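Local coordinates for NADH oxidoreductase (Mesorhizobium loti, PDB 3PI7), which probably binds NADPH and acts as an NAD(P)H-dependent oxidoreductase, perhaps a quinone reductase, of the medium-chain dehydrogenase type, at residues A[56-61]-A[139-144]; A[84-89]-A[143-148]; A[234-239]-A[256-261]; A[246-251]-A[271-276]. One frame throughout, in Å; residues are numbered along the deposited sequence.

How the contacts relate
Contacts 1 and 2 lie in the GroES-like part of the chain, contacts 3 and 4 in the Rossmann-type nucleotide-binding part. Contacts 1 and 2 have centres 5 Å apart and share Gly143 and Ala144. Strands 58-60 and 86-94 are neighbours in one mixed sheet, and the segment around Gly143 and Ala144 packs on both. About 28 Å separates the centres of contacts 2 and 3, on opposite sides of the chain's centre. Contacts 3 and 4 have centres 11 Å apart and alternate along the chain: strand 236-239, helix 243-252, strand 258-261, then segment 271-276. Both reach the second subunit, so the Rossmann-type half takes part in the dimer.

Contact 1: residues A[56-61]-A[139-144]; sequences VNLASI and RDEDGA
Ser60 and Leu58 on strand 58-60 pack against Ala144, at the C-terminal side of the short helix 140-143. This is a strand-to-helix contact in the GroES-like part of the fold, closed by one side-chain to backbone hydrogen bond. Ser60 OG donates to Ala144 O at 2.6 Å. The hydroxyl stands above the carbonyl plane, 56° out of it. The torsion chi1 of -68° sets OG anti to the carbonyl carbon of Ser60. Two positions earlier, Leu58 meets the other segment with two different atoms. Its CB lies 3.8 Å from Ala144 CB, while its CD1 reaches the helix at Glu141 CA, 4.1 Å away. Asn57 closes the outer end. Its ND2 comes within 3.5 Å of Asp140 CB, and the amide and carboxylate planes are nearly perpendicular, at 84°. The carboxylate itself is engaged by Arg107 in a salt bridge through OD1. Asn57 and Leu58 both face Val88 in a classic beta bulge, where the chain turns a corner between strands 51-56 and 58-60. Strand 58-60 runs antiparallel to strand 86-94 and to strand 345-348, and helix 140-143 sits over Leu58, whose side chain also touches Arg348 of strand 345-348.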
loop_
_atom_site.group_PDB
_atom_site.type_symbol
_atom_site.label_atom_id
_atom_site.label_comp_id
_atom_site.label_asym_id
_atom_site.label_seq_id
_atom_site.Cartn_x
_atom_site.Cartn_y
_atom_site.Cartn_z
ATOM N N VAL A 56 39.053 10.365 -0.676
ATOM C CA VAL A 56 38.442 9.112 -1.078
ATOM C C VAL A 56 39.451 8.099 -1.555
ATOM O O VAL A 56 40.244 8.373 -2.472
ATOM C CB VAL A 56 37.360 9.350 -2.177
ATOM C CG1 VAL A 56 36.640 8.057 -2.490
ATOM C CG2 VAL A 56 36.364 10.426 -1.751
ATOM N N ASN A 57 39.375 6.895 -0.948
ATOM C CA ASN A 57 40.216 5.779 -1.332
ATOM C C ASN A 57 39.488 4.950 -2.392
ATOM O O ASN A 57 40.063 4.656 -3.434
ATOM C CB ASN A 57 40.592 4.933 -0.106
ATOM C CG ASN A 57 41.443 3.738 -0.459
ATOM O OD1 ASN A 57 42.242 3.765 -1.397
ATOM N ND2 ASN A 57 41.336 2.688 0.319
ATOM N N LEU A 58 38.219 4.598 -2.132
ATOM C CA LEU A 58 37.388 3.796 -3.029
ATOM C C LEU A 58 35.963 4.269 -2.921
ATOM O O LEU A 58 35.520 4.581 -1.818
ATOM C CB LEU A 58 37.462 2.289 -2.665
ATOM C CG LEU A 58 38.770 1.512 -2.878
ATOM C CD1 LEU A 58 38.739 0.182 -2.141
ATOM C CD2 LEU A 58 39.039 1.247 -4.359
ATOM N N ALA A 59 35.240 4.315 -4.030
ATOM C CA ALA A 59 33.839 4.711 -3.968
ATOM C C ALA A 59 33.004 3.589 -4.573
ATOM O O ALA A 59 33.433 2.966 -5.530
ATOM C CB ALA A 59 33.619 6.030 -4.718
ATOM N N SER A 60 31.867 3.283 -3.974
ATOM C CA SER A 60 30.962 2.267 -4.512
ATOM C C SER A 60 30.122 2.836 -5.620
ATOM O O SER A 60 29.922 4.054 -5.704
ATOM C CB SER A 60 30.004 1.754 -3.439
ATOM O OG SER A 60 30.600 0.999 -2.410
ATOM N N ILE A 61 29.555 1.950 -6.427
ATOM C CA ILE A 61 28.540 2.288 -7.421
ATOM C C ILE A 61 27.325 1.450 -7.069
ATOM O O ILE A 61 27.398 0.214 -7.119
ATOM C CB ILE A 61 28.946 2.116 -8.896
ATOM C CG1 ILE A 61 30.262 2.850 -9.206
ATOM C CG2 ILE A 61 27.787 2.599 -9.819
ATOM C CD1 ILE A 61 30.890 2.357 -10.496
ATOM N N ARG A 139 39.269 -4.095 6.531
ATOM C CA ARG A 139 39.730 -3.841 5.165
ATOM C C ARG A 139 39.130 -2.612 4.619
ATOM O O ARG A 139 37.945 -2.340 4.859
ATOM C CB ARG A 139 39.385 -5.006 4.213
ATOM C CG ARG A 139 40.314 -6.209 4.366
ATOM N N ASP A 140 39.910 -1.907 3.795
ATOM C CA ASP A 140 39.474 -0.709 3.076
ATOM C C ASP A 140 38.314 -1.047 2.109
ATOM O O ASP A 140 37.307 -0.333 2.119
ATOM C CB ASP A 140 40.657 -0.076 2.318
ATOM C CG ASP A 140 41.642 0.633 3.229
ATOM O OD1 ASP A 140 41.187 1.319 4.175
ATOM O OD2 ASP A 140 42.869 0.513 2.990
ATOM N N GLU A 141 38.450 -2.365 1.422
ATOM C CA GLU A 141 37.455 -2.807 0.426
ATOM C C GLU A 141 36.080 -3.090 1.076
ATOM O O GLU A 141 35.045 -3.080 0.396
ATOM C CB GLU A 141 37.953 -4.072 -0.309
ATOM C CG GLU A 141 39.167 -3.846 -1.205
ATOM C CD GLU A 141 40.545 -3.955 -0.568
ATOM O OE1 GLU A 141 40.650 -3.903 0.680
ATOM O OE2 GLU A 141 41.529 -4.073 -1.332
ATOM N N ASP A 142 36.080 -3.370 2.387
ATOM C CA ASP A 142 34.848 -3.653 3.136
ATOM C C ASP A 142 34.188 -2.295 3.496
ATOM O O ASP A 142 32.962 -2.131 3.382
ATOM C CB ASP A 142 35.161 -4.525 4.362
ATOM C CG ASP A 142 35.521 -5.956 3.973
ATOM O OD1 ASP A 142 34.936 -6.469 2.978
ATOM O OD2 ASP A 142 36.407 -6.554 4.645
ATOM N N GLY A 143 35.041 -1.312 3.793
ATOM C CA GLY A 143 34.613 0.042 4.113
ATOM C C GLY A 143 33.881 0.773 3.005
ATOM O O GLY A 143 32.985 1.551 3.311
ATOM N N ALA A 144 34.240 0.569 1.724
ATOM C CA ALA A 144 33.640 1.337 0.641
ATOM C C ALA A 144 32.192 0.996 0.389
ATOM O O ALA A 144 31.483 1.819 -0.155
ATOM C CB ALA A 144 34.434 1.182 -0.652
#

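Contact 2: residues A[84-89]-A[143-148]; sequences GFEGVG and GAAMIV
Glu86 OE1 is gripped by two backbone N-H groups, one of them weakly, with a water beside it. Val148 N donates to Glu86 OE1 at 3.0 Å in an almost straight bond, 174° at the hydrogen. That donor stands above the carboxylate plane, 42° out of it. Ile147 N gives a weak bond to the same oxygen at 3.3 Å. Water 1 lies 2.9 Å from both Glu86 OE1 and Gly143 O and can bridge them. The other oxygen, OE2, shares water 2 with Ala145 O and also accepts from Asn62 ND2. Beyond CG the chain is extended (chi2 179°), which carries CD out to Val148 CG2 at 3.5 Å. An alanine in place of Glu86 would probably leave Val148 N without its acceptor and remove the carboxylate end of the water-mediated links to the turn. Val88 supplies the apolar part. Its CG1 lies 3.6 Å from Ala144 CB, and its CB packs on Ala144 N at 3.5 Å. Gly143 has no side chain, and a CB there would clash with Val88 CG2. Residues 143-146 form a type I beta turn. The carboxylate bonds directly to the backbone at the start of helix 148-163 and reaches the turn through the waters. Strand 86-94 lies between strands 58-60 and 107-111, with Ile132 of strand 131-133 against Ile147 and Phe346 of strand 345-348 against Ala144.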
loop_
_atom_site.group_PDB
_atom_site.type_symbol
_atom_site.label_atom_id
_atom_site.label_comp_id
_atom_site.label_asym_id
_atom_site.label_seq_id
_atom_site.Cartn_x
_atom_site.Cartn_y
_atom_site.Cartn_z
ATOM N N GLY A 84 28.015 10.229 -6.499
ATOM C CA GLY A 84 28.530 9.153 -5.665
ATOM C C GLY A 84 28.039 9.290 -4.249
ATOM O O GLY A 84 28.301 10.292 -3.570
ATOM N N PHE A 85 27.318 8.297 -3.796
ATOM C CA PHE A 85 26.731 8.399 -2.465
ATOM C C PHE A 85 27.596 7.825 -1.368
ATOM O O PHE A 85 27.388 8.217 -0.225
ATOM C CB PHE A 85 25.363 7.713 -2.427
ATOM C CG PHE A 85 24.268 8.508 -3.099
ATOM C CD1 PHE A 85 24.056 9.844 -2.775
ATOM C CD2 PHE A 85 23.422 7.909 -4.027
ATOM C CE1 PHE A 85 23.068 10.589 -3.431
ATOM C CE2 PHE A 85 22.400 8.638 -4.638
ATOM C CZ PHE A 85 22.242 9.977 -4.349
ATOM N N GLU A 86 28.464 6.849 -1.640
ATOM C CA GLU A 86 29.245 6.269 -0.560
ATOM C C GLU A 86 30.665 5.902 -0.959
ATOM O O GLU A 86 30.972 5.684 -2.123
ATOM C CB GLU A 86 28.561 5.026 0.082
ATOM C CG GLU A 86 28.688 3.700 -0.639
ATOM C CD GLU A 86 28.041 2.463 -0.023
ATOM O OE1 GLU A 86 28.041 2.292 1.224
ATOM O OE2 GLU A 86 27.562 1.633 -0.823
ATOM N N GLY A 87 31.493 5.718 0.053
ATOM C CA GLY A 87 32.840 5.244 -0.177
ATOM C C GLY A 87 33.585 5.044 1.110
ATOM O O GLY A 87 32.998 5.008 2.210
ATOM N N VAL A 88 34.890 4.944 0.963
ATOM C CA VAL A 88 35.779 4.822 2.097
ATOM C C VAL A 88 36.917 5.800 1.859
ATOM O O VAL A 88 37.393 5.991 0.724
ATOM C CB VAL A 88 36.271 3.365 2.320
ATOM C CG1 VAL A 88 37.108 2.886 1.137
ATOM C CG2 VAL A 88 37.052 3.217 3.635
ATOM N N GLY A 89 37.398 6.373 2.940
ATOM C CA GLY A 89 38.532 7.263 2.801
ATOM C C GLY A 89 38.994 7.774 4.130
ATOM O O GLY A 89 38.475 7.367 5.168
ATOM N N GLY A 143 35.041 -1.312 3.793
ATOM C CA GLY A 143 34.613 0.042 4.113
ATOM C C GLY A 143 33.881 0.773 3.005
ATOM O O GLY A 143 32.985 1.551 3.311
ATOM N N ALA A 144 34.240 0.569 1.724
ATOM C CA ALA A 144 33.640 1.337 0.641
ATOM C C ALA A 144 32.192 0.996 0.389
ATOM O O ALA A 144 31.483 1.819 -0.155
ATOM C CB ALA A 144 34.434 1.182 -0.652
ATOM N N ALA A 145 31.748 -0.193 0.804
ATOM C CA ALA A 145 30.373 -0.627 0.610
ATOM C C ALA A 145 29.727 -1.056 1.949
ATOM O O ALA A 145 28.778 -1.825 1.949
ATOM C CB ALA A 145 30.353 -1.770 -0.382
HETATM N N MSE A 146 30.241 -0.509 3.066
HETATM C CA MSE A 146 29.779 -0.873 4.410
HETATM C C MSE A 146 28.441 -0.219 4.781
HETATM O O MSE A 146 27.762 -0.736 5.671
HETATM C CB MSE A 146 30.862 -0.533 5.471
HETATM C CG MSE A 146 30.498 -0.953 6.908
HETATM SE SE MSE A 146 31.796 -0.421 8.248
HETATM C CE MSE A 146 33.136 -1.794 7.820
ATOM N N ILE A 147 28.053 0.874 4.157
ATOM C CA ILE A 147 26.821 1.537 4.584
ATOM C C ILE A 147 25.556 1.167 3.848
ATOM O O ILE A 147 24.642 0.694 4.507
ATOM C CB ILE A 147 27.026 3.088 4.575
ATOM C CG1 ILE A 147 28.097 3.489 5.611
ATOM C CG2 ILE A 147 25.694 3.870 4.802
ATOM C CD1 ILE A 147 28.553 4.928 5.468
ATOM N N VAL A 148 25.440 1.481 2.553
ATOM C CA VAL A 148 24.169 1.418 1.834
ATOM C C VAL A 148 23.567 0.026 1.842
ATOM O O VAL A 148 22.499 -0.150 2.425
ATOM C CB VAL A 148 24.257 1.993 0.395
ATOM C CG1 VAL A 148 22.919 1.829 -0.343
ATOM C CG2 VAL A 148 24.678 3.468 0.430
HETATM O O HOH W 1 30.449 2.853 2.831
HETATM O O HOH W 2 26.937 -0.793 0.221
#

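Contact 3: residues A[234-239]-A[256-261]; sequences PRIFLD and RARWII. With PO4 (phosphate ion), chain F.
Phe237 and Trp259 stack at the tightly packed end of two neighbouring parallel strands, 236-239 and 258-261. The Phe237 ring and the five-membered ring of Trp259 form an offset stack, with centroids 4.7 Å apart and planes at 20°. Beside it, Trp259 NE1 donates to Asp239 OD2 at 2.8 Å. The bond is straight, 175° at the hydrogen, and the oxygen lies in the indole plane. NE1 comes from the anti side of OD2, 34° out of the carboxylate plane. An alanine in place of Trp259 would probably leave this carboxylate oxygen without its indole donor and open a gap against Phe237. On the opposite face of the sheet, Ile260 CD1 packs on Ile236 CG2 at 3.9 Å. Four backbone hydrogen bonds join the strands, among them Ile260 N to Phe237 O at 2.7 Å. They close a beta-alpha-beta unit of the Rossmann-type sheet with helix 243-252.

The other end is looser and reaches solvent. Arg235 CD lies against Arg256 CB at 3.8 Å, while the Arg235 guanidinium pairs with Glu165 and Glu163. The exposed Arg256 turns instead to a phosphate ion, probably from the crystallisation liquor, with NE 2.9 Å from its O1. Its NH2 also forms a salt bridge with Glu292 of the second subunit. Thr171 and the N-H groups of Val241 and Thr242 hold Asp239 OD1, so both carboxylate oxygens have donors, an arrangement that would favour the charged form.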
loop_
_atom_site.group_PDB
_atom_site.type_symbol
_atom_site.label_atom_id
_atom_site.label_comp_id
_atom_site.label_asym_id
_atom_site.label_seq_id
_atom_site.Cartn_x
_atom_site.Cartn_y
_atom_site.Cartn_z
ATOM N N PRO A 234 4.725 -16.788 2.008
ATOM C CA PRO A 234 5.438 -15.598 2.514
ATOM C C PRO A 234 4.514 -14.410 2.732
ATOM O O PRO A 234 3.512 -14.269 2.033
ATOM C CB PRO A 234 6.407 -15.266 1.354
ATOM C CG PRO A 234 5.685 -15.744 0.132
ATOM C CD PRO A 234 5.048 -17.039 0.583
ATOM N N ARG A 235 4.885 -13.531 3.639
ATOM C CA ARG A 235 4.095 -12.320 3.831
ATOM C C ARG A 235 4.879 -11.084 3.446
ATOM O O ARG A 235 4.270 -10.093 3.056
ATOM C CB ARG A 235 3.569 -12.234 5.266
ATOM C CG ARG A 235 2.299 -13.104 5.442
ATOM C CD ARG A 235 1.545 -12.823 6.739
ATOM N NE ARG A 235 2.359 -12.948 7.950
ATOM C CZ ARG A 235 2.687 -14.099 8.538
ATOM N NH1 ARG A 235 2.290 -15.257 8.018
ATOM N NH2 ARG A 235 3.419 -14.102 9.644
ATOM N N ILE A 236 6.215 -11.131 3.491
ATOM C CA ILE A 236 6.974 -9.944 3.132
ATOM C C ILE A 236 7.506 -10.064 1.766
ATOM O O ILE A 236 8.132 -11.060 1.446
ATOM C CB ILE A 236 8.135 -9.650 4.128
ATOM C CG1 ILE A 236 7.590 -9.506 5.568
ATOM C CG2 ILE A 236 8.970 -8.429 3.706
ATOM C CD1 ILE A 236 6.625 -8.218 5.787
ATOM N N PHE A 237 7.296 -9.003 0.961
ATOM C CA PHE A 237 7.858 -8.950 -0.385
ATOM C C PHE A 237 8.680 -7.676 -0.476
ATOM O O PHE A 237 8.123 -6.575 -0.421
ATOM C CB PHE A 237 6.714 -9.000 -1.419
ATOM C CG PHE A 237 7.055 -8.647 -2.847
ATOM C CD1 PHE A 237 8.315 -8.946 -3.382
ATOM C CD2 PHE A 237 6.122 -8.030 -3.666
ATOM C CE1 PHE A 237 8.632 -8.600 -4.697
ATOM C CE2 PHE A 237 6.424 -7.737 -5.006
ATOM C CZ PHE A 237 7.663 -8.054 -5.519
ATOM N N LEU A 238 10.009 -7.834 -0.611
ATOM C CA LEU A 238 10.949 -6.715 -0.729
ATOM C C LEU A 238 11.175 -6.530 -2.206
ATOM O O LEU A 238 11.730 -7.412 -2.872
ATOM C CB LEU A 238 12.262 -6.983 0.054
ATOM C CG LEU A 238 12.083 -7.340 1.538
ATOM C CD1 LEU A 238 13.452 -7.635 2.202
ATOM C CD2 LEU A 238 11.394 -6.213 2.279
ATOM N N ASP A 239 10.691 -5.415 -2.735
ATOM C CA ASP A 239 10.710 -5.220 -4.171
ATOM C C ASP A 239 11.593 -4.064 -4.642
ATOM O O ASP A 239 11.310 -2.903 -4.342
ATOM C CB ASP A 239 9.260 -4.975 -4.615
ATOM C CG ASP A 239 9.062 -4.728 -6.104
ATOM O OD1 ASP A 239 9.853 -5.274 -6.915
ATOM O OD2 ASP A 239 8.094 -4.030 -6.455
ATOM N N ARG A 256 -2.485 -10.959 3.982
ATOM C CA ARG A 256 -1.684 -10.130 4.868
ATOM C C ARG A 256 -0.301 -9.831 4.277
ATOM O O ARG A 256 0.565 -9.337 4.987
ATOM C CB ARG A 256 -1.571 -10.753 6.268
ATOM C CG ARG A 256 -2.933 -11.042 6.875
ATOM C CD ARG A 256 -2.915 -11.268 8.367
ATOM N NE ARG A 256 -4.296 -11.440 8.843
ATOM C CZ ARG A 256 -5.125 -10.435 9.114
ATOM N NH1 ARG A 256 -4.718 -9.174 8.993
ATOM N NH2 ARG A 256 -6.370 -10.681 9.501
ATOM N N ALA A 257 -0.129 -10.059 2.974
ATOM C CA ALA A 257 1.112 -9.758 2.294
ATOM C C ALA A 257 1.394 -8.274 2.300
ATOM O O ALA A 257 0.473 -7.462 2.193
ATOM C CB ALA A 257 1.062 -10.246 0.875
ATOM N N ARG A 258 2.676 -7.938 2.490
ATOM C CA ARG A 258 3.161 -6.551 2.480
ATOM C C ARG A 258 4.140 -6.404 1.322
ATOM O O ARG A 258 5.174 -7.106 1.267
ATOM C CB ARG A 258 3.844 -6.202 3.802
ATOM C CG ARG A 258 2.882 -6.141 4.980
ATOM C CD ARG A 258 3.651 -6.069 6.271
ATOM N NE ARG A 258 4.495 -4.882 6.362
ATOM C CZ ARG A 258 5.440 -4.720 7.287
ATOM N NH1 ARG A 258 5.678 -5.676 8.177
ATOM N NH2 ARG A 258 6.161 -3.609 7.321
ATOM N N TRP A 259 3.800 -5.535 0.386
ATOM C CA TRP A 259 4.640 -5.251 -0.784
ATOM C C TRP A 259 5.438 -4.040 -0.399
ATOM O O TRP A 259 4.853 -2.975 -0.187
ATOM C CB TRP A 259 3.714 -4.996 -1.970
ATOM C CG TRP A 259 4.332 -4.651 -3.294
ATOM C CD1 TRP A 259 5.657 -4.588 -3.626
ATOM C CD2 TRP A 259 3.599 -4.439 -4.499
ATOM N NE1 TRP A 259 5.790 -4.306 -4.970
ATOM C CE2 TRP A 259 4.535 -4.162 -5.517
ATOM C CE3 TRP A 259 2.222 -4.334 -4.793
ATOM C CZ2 TRP A 259 4.137 -3.881 -6.835
ATOM C CZ3 TRP A 259 1.829 -4.059 -6.095
ATOM C CH2 TRP A 259 2.774 -3.876 -7.106
ATOM N N ILE A 260 6.730 -4.246 -0.140
ATOM C CA ILE A 260 7.624 -3.195 0.351
ATOM C C ILE A 260 8.544 -2.777 -0.775
ATOM O O ILE A 260 9.435 -3.516 -1.172
ATOM C CB ILE A 260 8.406 -3.654 1.597
ATOM C CG1 ILE A 260 7.423 -4.111 2.694
ATOM C CG2 ILE A 260 9.329 -2.498 2.086
ATOM C CD1 ILE A 260 8.039 -4.646 3.976
ATOM N N ILE A 261 8.249 -1.622 -1.345
ATOM C CA ILE A 261 8.977 -1.142 -2.526
ATOM C C ILE A 261 10.184 -0.339 -2.063
ATOM O O ILE A 261 10.016 0.609 -1.302
ATOM C CB ILE A 261 8.016 -0.299 -3.406
ATOM C CG1 ILE A 261 6.956 -1.234 -4.037
ATOM C CG2 ILE A 261 8.823 0.458 -4.480
ATOM C CD1 ILE A 261 5.831 -0.581 -4.909
HETATM P P PO4 F . -6.633 -14.481 9.322
HETATM O O1 PO4 F . -5.155 -14.158 8.846
HETATM O O2 PO4 F . -7.401 -15.437 8.324
HETATM O O3 PO4 F . -7.448 -13.143 9.354
HETATM O O4 PO4 F . -6.568 -15.150 10.744
#

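Contact 4: residues A[246-251]-A[271-276]; sequences ASAIFN and VIREPG
The outer face of helix 243-252, the helix of a Rossmann-type beta-alpha-beta unit, meets the segment 271-276 through Ser247. Ser247 OG donates to Val271 O at 2.7 Å. The hydroxyl stands above the carbonyl plane, 37° out of it. With OG anti to the backbone N (chi1 175°), the hydroxyl points to Val271 O. Water 3 makes a second link from the same residue: it donates to Ser247 O and accepts from Arg273 N. Between the helix and the second subunit, Val271 and Ile272 pair with a strand of that subunit in an antiparallel ladder, so the beta structure runs on across the dimer interface. Arg273 then folds back over the helix. Its side chain crosses that of Asn251 at about a right angle, with CD 3.6 Å from Asn251 OD1. Asn251 CB lies over one face of the guanidinium, toward its rim. NH2 rests 3.5 Å from Ala248 CB and is held by Glu222 in a salt bridge. Arg226 is the hydrogen-bond partner of Asn251 OD1. Asn251 ND2 donates to water 4 at 2.9 Å, and the water also accepts from Glu274 N. The same ND2 comes within 3.5 Å of Glu274 CG. The carboxylate of Glu274 pairs with Arg264 of the second subunit. On the inner flank, Ile272 CG2 meets the edge of the Phe250 ring, 4.3 Å from CE2.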
loop_
_atom_site.group_PDB
_atom_site.type_symbol
_atom_site.label_atom_id
_atom_site.label_comp_id
_atom_site.label_asym_id
_atom_site.label_seq_id
_atom_site.Cartn_x
_atom_site.Cartn_y
_atom_site.Cartn_z
ATOM N N ALA A 246 6.506 -7.350 -10.311
ATOM C CA ALA A 246 6.107 -7.173 -8.914
ATOM C C ALA A 246 4.577 -7.250 -8.755
ATOM O O ALA A 246 4.093 -7.748 -7.731
ATOM C CB ALA A 246 6.656 -5.868 -8.393
ATOM N N SER A 247 3.836 -6.777 -9.769
ATOM C CA SER A 247 2.371 -6.830 -9.784
ATOM C C SER A 247 1.908 -8.285 -9.688
ATOM O O SER A 247 1.007 -8.594 -8.901
ATOM C CB SER A 247 1.833 -6.188 -11.058
ATOM O OG SER A 247 0.426 -6.349 -11.119
ATOM N N ALA A 248 2.545 -9.178 -10.470
ATOM C CA ALA A 248 2.248 -10.615 -10.504
ATOM C C ALA A 248 2.579 -11.268 -9.188
ATOM O O ALA A 248 1.790 -12.067 -8.675
ATOM C CB ALA A 248 3.035 -11.282 -11.625
ATOM N N ILE A 249 3.755 -10.932 -8.616
ATOM C CA ILE A 249 4.164 -11.521 -7.342
ATOM C C ILE A 249 3.152 -11.145 -6.259
ATOM O O ILE A 249 2.636 -12.008 -5.593
ATOM C CB ILE A 249 5.592 -11.054 -6.987
ATOM C CG1 ILE A 249 6.613 -11.726 -7.940
ATOM C CG2 ILE A 249 5.915 -11.356 -5.503
ATOM C CD1 ILE A 249 7.996 -11.108 -7.833
ATOM N N PHE A 250 2.885 -9.841 -6.089
ATOM C CA PHE A 250 1.940 -9.369 -5.101
ATOM C C PHE A 250 0.590 -10.061 -5.240
ATOM O O PHE A 250 0.019 -10.517 -4.251
ATOM C CB PHE A 250 1.778 -7.864 -5.251
ATOM C CG PHE A 250 0.842 -7.260 -4.233
ATOM C CD1 PHE A 250 1.149 -7.300 -2.873
ATOM C CD2 PHE A 250 -0.307 -6.578 -4.638
ATOM C CE1 PHE A 250 0.319 -6.688 -1.936
ATOM C CE2 PHE A 250 -1.129 -5.950 -3.703
ATOM C CZ PHE A 250 -0.808 -6.008 -2.357
ATOM N N ASN A 251 0.090 -10.164 -6.470
ATOM C CA ASN A 251 -1.186 -10.803 -6.746
ATOM C C ASN A 251 -1.229 -12.265 -6.262
ATOM O O ASN A 251 -2.259 -12.727 -5.759
ATOM C CB ASN A 251 -1.432 -10.757 -8.250
ATOM C CG ASN A 251 -2.798 -11.241 -8.668
ATOM O OD1 ASN A 251 -2.940 -12.275 -9.329
ATOM N ND2 ASN A 251 -3.814 -10.535 -8.254
ATOM N N VAL A 271 0.884 -2.114 -11.624
ATOM C CA VAL A 271 -0.561 -2.286 -11.479
ATOM C C VAL A 271 -0.872 -3.058 -10.213
ATOM O O VAL A 271 -0.193 -4.030 -9.909
ATOM C CB VAL A 271 -1.156 -3.000 -12.733
ATOM C CG1 VAL A 271 -2.624 -3.382 -12.535
ATOM C CG2 VAL A 271 -0.997 -2.154 -13.994
ATOM N N ILE A 272 -1.896 -2.637 -9.476
ATOM C CA ILE A 272 -2.478 -3.441 -8.385
ATOM C C ILE A 272 -3.534 -4.252 -9.135
ATOM O O ILE A 272 -4.631 -3.740 -9.428
ATOM C CB ILE A 272 -3.052 -2.588 -7.248
ATOM C CG1 ILE A 272 -2.000 -1.615 -6.675
ATOM C CG2 ILE A 272 -3.626 -3.512 -6.166
ATOM C CD1 ILE A 272 -2.598 -0.437 -5.801
ATOM N N ARG A 273 -3.172 -5.483 -9.521
ATOM C CA ARG A 273 -4.022 -6.328 -10.351
ATOM C C ARG A 273 -5.418 -6.525 -9.764
ATOM O O ARG A 273 -6.403 -6.403 -10.493
ATOM C CB ARG A 273 -3.379 -7.701 -10.587
ATOM C CG ARG A 273 -4.038 -8.442 -11.748
ATOM C CD ARG A 273 -3.427 -9.811 -11.959
ATOM N NE ARG A 273 -2.051 -9.732 -12.465
ATOM C CZ ARG A 273 -1.295 -10.793 -12.728
ATOM N NH1 ARG A 273 -1.765 -12.016 -12.529
ATOM N NH2 ARG A 273 -0.057 -10.637 -13.182
ATOM N N GLU A 274 -5.501 -6.825 -8.468
ATOM C CA GLU A 274 -6.793 -7.062 -7.828
ATOM C C GLU A 274 -6.881 -6.232 -6.572
ATOM O O GLU A 274 -6.502 -6.718 -5.501
ATOM C CB GLU A 274 -6.942 -8.557 -7.494
ATOM C CG GLU A 274 -7.093 -9.487 -8.689
ATOM C CD GLU A 274 -8.301 -9.267 -9.587
ATOM O OE1 GLU A 274 -9.384 -8.905 -9.070
ATOM O OE2 GLU A 274 -8.162 -9.475 -10.816
ATOM N N PRO A 275 -7.319 -4.956 -6.654
ATOM C CA PRO A 275 -7.384 -4.137 -5.435
ATOM C C PRO A 275 -8.249 -4.752 -4.331
ATOM O O PRO A 275 -7.990 -4.483 -3.161
ATOM C CB PRO A 275 -7.979 -2.798 -5.923
ATOM C CG PRO A 275 -7.592 -2.741 -7.347
ATOM C CD PRO A 275 -7.748 -4.176 -7.828
ATOM N N GLY A 276 -9.180 -5.652 -4.695
ATOM C CA GLY A 276 -9.996 -6.387 -3.727
ATOM C C GLY A 276 -9.140 -7.161 -2.732
ATOM O O GLY A 276 -9.569 -7.414 -1.599
HETATM O O HOH W 3 -0.977 -6.894 -8.096
HETATM O O HOH W 4 -3.281 -8.069 -6.804
#